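Side-chain contacts in mucin-like protocadherin (Homo sapiens, PDB 6OAE), which probably mediates calcium-dependent heterophilic adhesion with CDHR2 between neighbouring microvilli, and is represented here by its first two extracellular cadherin repeats: residues I107-D112 against S117-E122; S152-S155 against P159-R162. All coordinates share one frame; numbering follows the deposited sequence.

Overall arrangement
From the N terminus the chain builds the first cadherin repeat, passes the calcium sites at the junction and enters the second, where both contacts lie. It runs out along strand 104-110; a short turn brings it back as 118-120, and interaction 1 closes this loop, with four residues between its segments. Interaction 2 opens only later, where strands 151-155 and 158-163 form a beta hairpin. The two contacts are therefore in series, neither nested nor crossed. Their centres lie about 11 Å apart, and strand 118-120 pairs with 158-163: V119 N is 2.7 Å from L161 O, a probable hydrogen bond. Interaction 1 ties this three-stranded sheet to the four-stranded sheet edged by 104-110; interaction 2 pairs two of its three strands.

Interaction 1 (I107-D112 against S117-E122); sequences IRVEED and STVIPE
V109 and V119 reach toward each other tip to tip, and I107 meets I120 beside them; these two pairs carry the contact. The closest atoms of the valines are V109 CG2 and V119 CG1, 3.6 Å apart. V119 CG1 also lies 3.7 Å from V109 CG1, so one methyl of V119 is set against both branches of V109. It gets there because CG1 points away from its own backbone N (chi1 167°), while V119 CG2 makes the longer approach of 3.9 Å to V109 CG1. The isoleucines meet at a slant rather than end on. I120 CD1 touches I107 CD1 at 3.6 Å and I107 CG1 at 3.7 Å. I120 is extended at its second torsion (chi2 175°), which carries CD1 out to I107 although its CB does not point there. No hydrogen bond crosses between the segments, and the nearest CA atoms, those of V109 and V119, are 7.3 Å apart: only side chains span the gap, and the segments are not strand partners. Strand 104-110 is paired instead with 194-204, and V109 also packs on L201 and L167. V119 and I120 both face L161 of strand 158-163, a classic beta bulge in the three-stranded sheet; their apolar side chains meet those of strand 104-110, as between the two sheets of a cadherin repeat's beta sandwich.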
loop_
_atom_site.group_PDB
_atom_site.type_symbol
_atom_site.label_atom_id
_atom_site.label_comp_id
_atom_site.label_asym_id
_atom_site.label_seq_id
_atom_site.Cartn_x
_atom_site.Cartn_y
_atom_site.Cartn_z
ATOM N N ILE A 107 -17.827 5.782 -22.124
ATOM C CA ILE A 107 -16.917 6.494 -23.063
ATOM C C ILE A 107 -17.558 6.410 -24.451
ATOM O O ILE A 107 -17.916 5.293 -24.857
ATOM C CB ILE A 107 -15.493 5.900 -23.076
ATOM C CG1 ILE A 107 -14.764 6.063 -21.730
ATOM C CG2 ILE A 107 -14.686 6.517 -24.225
ATOM C CD1 ILE A 107 -15.224 5.134 -20.621
ATOM N N ARG A 108 -17.666 7.531 -25.151
ATOM C CA ARG A 108 -18.149 7.553 -26.550
ATOM C C ARG A 108 -16.932 7.470 -27.476
ATOM O O ARG A 108 -15.921 8.172 -27.231
ATOM C CB ARG A 108 -19.110 8.731 -26.721
ATOM C CG ARG A 108 -20.448 8.401 -26.075
ATOM C CD ARG A 108 -21.333 9.558 -25.767
ATOM N NE ARG A 108 -20.711 10.532 -24.906
ATOM C CZ ARG A 108 -20.474 10.397 -23.600
ATOM N NH1 ARG A 108 -20.796 9.289 -22.941
ATOM N NH2 ARG A 108 -19.907 11.400 -22.950
ATOM N N VAL A 109 -17.016 6.624 -28.498
ATOM C CA VAL A 109 -15.897 6.358 -29.445
ATOM C C VAL A 109 -16.445 6.486 -30.858
ATOM O O VAL A 109 -17.447 5.805 -31.177
ATOM C CB VAL A 109 -15.281 4.965 -29.234
ATOM C CG1 VAL A 109 -13.878 4.897 -29.819
ATOM C CG2 VAL A 109 -15.259 4.551 -27.777
ATOM N N GLU A 110 -15.810 7.306 -31.685
ATOM C CA GLU A 110 -16.254 7.475 -33.092
ATOM C C GLU A 110 -16.069 6.153 -33.829
ATOM O O GLU A 110 -15.054 5.475 -33.620
ATOM C CB GLU A 110 -15.525 8.629 -33.749
ATOM C CG GLU A 110 -16.026 9.958 -33.262
ATOM C CD GLU A 110 -15.378 11.116 -33.992
ATOM O OE1 GLU A 110 -15.411 11.108 -35.248
ATOM O OE2 GLU A 110 -14.830 11.999 -33.316
ATOM N N GLU A 111 -17.041 5.791 -34.659
ATOM C CA GLU A 111 -17.004 4.544 -35.460
ATOM C C GLU A 111 -15.712 4.462 -36.295
ATOM O O GLU A 111 -15.231 3.341 -36.509
ATOM C CB GLU A 111 -18.232 4.490 -36.363
ATOM C CG GLU A 111 -18.338 3.216 -37.155
ATOM C CD GLU A 111 -19.481 3.270 -38.142
ATOM O OE1 GLU A 111 -20.390 2.482 -38.008
ATOM O OE2 GLU A 111 -19.435 4.138 -39.037
ATOM N N ASP A 112 -15.159 5.585 -36.757
ATOM C CA ASP A 112 -14.000 5.581 -37.699
ATOM C C ASP A 112 -12.660 5.738 -36.951
ATOM O O ASP A 112 -11.640 6.036 -37.621
ATOM C CB ASP A 112 -14.194 6.648 -38.790
ATOM C CG ASP A 112 -14.235 8.072 -38.269
ATOM O OD1 ASP A 112 -14.424 8.250 -37.059
ATOM O OD2 ASP A 112 -14.078 8.988 -39.082
ATOM N N SER A 117 -5.512 2.338 -31.962
ATOM C CA SER A 117 -5.576 3.621 -31.229
ATOM C C SER A 117 -5.787 3.312 -29.749
ATOM O O SER A 117 -6.593 2.397 -29.450
ATOM C CB SER A 117 -6.709 4.509 -31.709
ATOM O OG SER A 117 -6.522 4.934 -33.051
ATOM N N THR A 118 -5.148 4.074 -28.867
ATOM C CA THR A 118 -5.555 4.129 -27.444
ATOM C C THR A 118 -6.869 4.901 -27.406
ATOM O O THR A 118 -6.894 6.018 -27.953
ATOM C CB THR A 118 -4.485 4.775 -26.550
ATOM O OG1 THR A 118 -3.360 3.912 -26.552
ATOM C CG2 THR A 118 -4.961 4.966 -25.132
ATOM N N VAL A 119 -7.925 4.344 -26.809
ATOM C CA VAL A 119 -9.253 5.017 -26.703
ATOM C C VAL A 119 -9.480 5.497 -25.263
ATOM O O VAL A 119 -10.218 6.487 -25.078
ATOM C CB VAL A 119 -10.363 4.075 -27.214
ATOM C CG1 VAL A 119 -11.755 4.542 -26.855
ATOM C CG2 VAL A 119 -10.250 3.884 -28.727
ATOM N N ILE A 120 -8.912 4.815 -24.262
ATOM C CA ILE A 120 -8.951 5.284 -22.843
ATOM C C ILE A 120 -7.518 5.201 -22.333
ATOM O O ILE A 120 -6.937 4.122 -22.320
ATOM C CB ILE A 120 -9.913 4.482 -21.952
ATOM C CG1 ILE A 120 -11.294 4.308 -22.591
ATOM C CG2 ILE A 120 -10.018 5.153 -20.593
ATOM C CD1 ILE A 120 -12.246 3.413 -21.798
ATOM N N PRO A 121 -6.909 6.317 -21.894
ATOM C CA PRO A 121 -5.559 6.269 -21.364
ATOM C C PRO A 121 -5.596 5.699 -19.934
ATOM O O PRO A 121 -6.644 5.717 -19.264
ATOM C CB PRO A 121 -5.134 7.740 -21.429
ATOM C CG PRO A 121 -6.417 8.464 -21.105
ATOM C CD PRO A 121 -7.480 7.676 -21.839
ATOM N N GLU A 122 -4.442 5.189 -19.516
ATOM C CA GLU A 122 -4.168 4.605 -18.170
ATOM C C GLU A 122 -4.748 5.516 -17.063
ATOM O O GLU A 122 -5.343 4.992 -16.105
ATOM C CB GLU A 122 -2.655 4.382 -18.072
ATOM C CG GLU A 122 -2.269 3.256 -17.163
ATOM C CD GLU A 122 -0.776 2.966 -17.047
ATOM O OE1 GLU A 122 -0.348 2.531 -15.950
ATOM O OE2 GLU A 122 -0.052 3.141 -18.040
#

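Interaction 2 (S152-S155 against P159-R162); sequences SLVS and PALR
The guanidinium group of R162 has S152 OG and a water at its edge, whereas V154 CA and L153 O approach it obliquely. NH2 of R162 donates to S152 OG at 2.9 Å, a bent bond (N-H...O 144°) with the oxygen tilted 25° from the guanidinium plane. The water lies in that plane; it accepts from R162 NH2 at 2.8 Å and donates to V154 O at 2.7 Å, bridging the arginine to the backbone of V154. The R162 chain leaves its backbone extended, then bends at chi3 (60°), bringing the guanidinium edge to S152 OG and NH1 alongside V154. D164 fixes the same cluster from outside: one carboxylate oxygen forms a salt bridge with R162 NE and the other a hydrogen bond with S152 OG.

Beneath this polar group, S152 and R162 are an antiparallel hydrogen-bonded pair, R162 N to S152 O at 2.9 Å and nearly straight. L153 and L161 form the following non-hydrogen-bonded pair, their side chains on the other side of the sheet with L153 CD2 and L161 CD1 4.0 Å apart. V154 N then donates to A160 O at 2.9 Å. On the side-chain level V154 CG2 lies 3.9 Å from A160 CB. L153 and L161 both pack on L140 of strand 137-142, while strand 118-120 flanks 158-163 across from 151-155, leaving this hairpin's second strand at the centre of the three-stranded sheet.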
loop_
_atom_site.group_PDB
_atom_site.type_symbol
_atom_site.label_atom_id
_atom_site.label_comp_id
_atom_site.label_asym_id
_atom_site.label_seq_id
_atom_site.Cartn_x
_atom_site.Cartn_y
_atom_site.Cartn_z
ATOM N N SER A 152 -9.007 -4.268 -25.875
ATOM C CA SER A 152 -8.145 -4.991 -24.906
ATOM C C SER A 152 -7.293 -3.981 -24.144
ATOM O O SER A 152 -7.144 -2.843 -24.629
ATOM C CB SER A 152 -7.301 -6.013 -25.632
ATOM O OG SER A 152 -6.417 -5.376 -26.531
ATOM N N LEU A 153 -6.773 -4.385 -22.991
ATOM C CA LEU A 153 -5.823 -3.568 -22.213
ATOM C C LEU A 153 -4.463 -3.717 -22.864
ATOM O O LEU A 153 -4.151 -4.830 -23.371
ATOM C CB LEU A 153 -5.788 -4.056 -20.774
ATOM C CG LEU A 153 -7.095 -3.932 -20.006
ATOM C CD1 LEU A 153 -6.889 -4.433 -18.598
ATOM C CD2 LEU A 153 -7.589 -2.489 -19.993
ATOM N N VAL A 154 -3.671 -2.655 -22.861
ATOM C CA VAL A 154 -2.299 -2.734 -23.420
ATOM C C VAL A 154 -1.515 -3.804 -22.651
ATOM O O VAL A 154 -0.808 -4.618 -23.304
ATOM C CB VAL A 154 -1.598 -1.360 -23.408
ATOM C CG1 VAL A 154 -0.114 -1.490 -23.706
ATOM C CG2 VAL A 154 -2.265 -0.428 -24.394
ATOM N N SER A 155 -1.627 -3.832 -21.331
ATOM C CA SER A 155 -1.054 -4.922 -20.501
ATOM C C SER A 155 -1.754 -5.010 -19.150
ATOM O O SER A 155 -2.461 -4.059 -18.755
ATOM C CB SER A 155 0.450 -4.755 -20.288
ATOM O OG SER A 155 0.688 -3.898 -19.183
ATOM N N PRO A 159 -3.248 -0.298 -17.740
ATOM C CA PRO A 159 -4.646 -0.333 -18.165
ATOM C C PRO A 159 -5.090 0.809 -19.098
ATOM O O PRO A 159 -6.013 1.528 -18.765
ATOM C CB PRO A 159 -5.370 -0.287 -16.805
ATOM C CG PRO A 159 -4.507 0.610 -15.981
ATOM C CD PRO A 159 -3.115 0.131 -16.335
ATOM N N ALA A 160 -4.446 0.935 -20.252
ATOM C CA ALA A 160 -4.935 1.768 -21.365
ATOM C C ALA A 160 -5.808 0.848 -22.201
ATOM O O ALA A 160 -5.404 -0.318 -22.375
ATOM C CB ALA A 160 -3.803 2.341 -22.171
ATOM N N LEU A 161 -6.943 1.334 -22.680
ATOM C CA LEU A 161 -7.856 0.526 -23.518
ATOM C C LEU A 161 -7.541 0.847 -24.979
ATOM O O LEU A 161 -7.585 2.036 -25.365
ATOM C CB LEU A 161 -9.316 0.813 -23.168
ATOM C CG LEU A 161 -10.301 -0.225 -23.700
ATOM C CD1 LEU A 161 -10.100 -1.563 -23.024
ATOM C CD2 LEU A 161 -11.739 0.240 -23.537
ATOM N N ARG A 162 -7.214 -0.182 -25.741
ATOM C CA ARG A 162 -6.830 -0.094 -27.161
ATOM C C ARG A 162 -7.971 -0.626 -28.032
ATOM O O ARG A 162 -8.575 -1.649 -27.665
ATOM C CB ARG A 162 -5.523 -0.870 -27.339
ATOM C CG ARG A 162 -5.085 -1.045 -28.788
ATOM C CD ARG A 162 -3.817 -1.876 -28.911
ATOM N NE ARG A 162 -4.084 -3.179 -28.330
ATOM C CZ ARG A 162 -3.236 -3.895 -27.612
ATOM N NH1 ARG A 162 -2.018 -3.455 -27.373
ATOM N NH2 ARG A 162 -3.626 -5.046 -27.104
HETATM O O HOH W 1 -1.299 -5.789 -25.641
#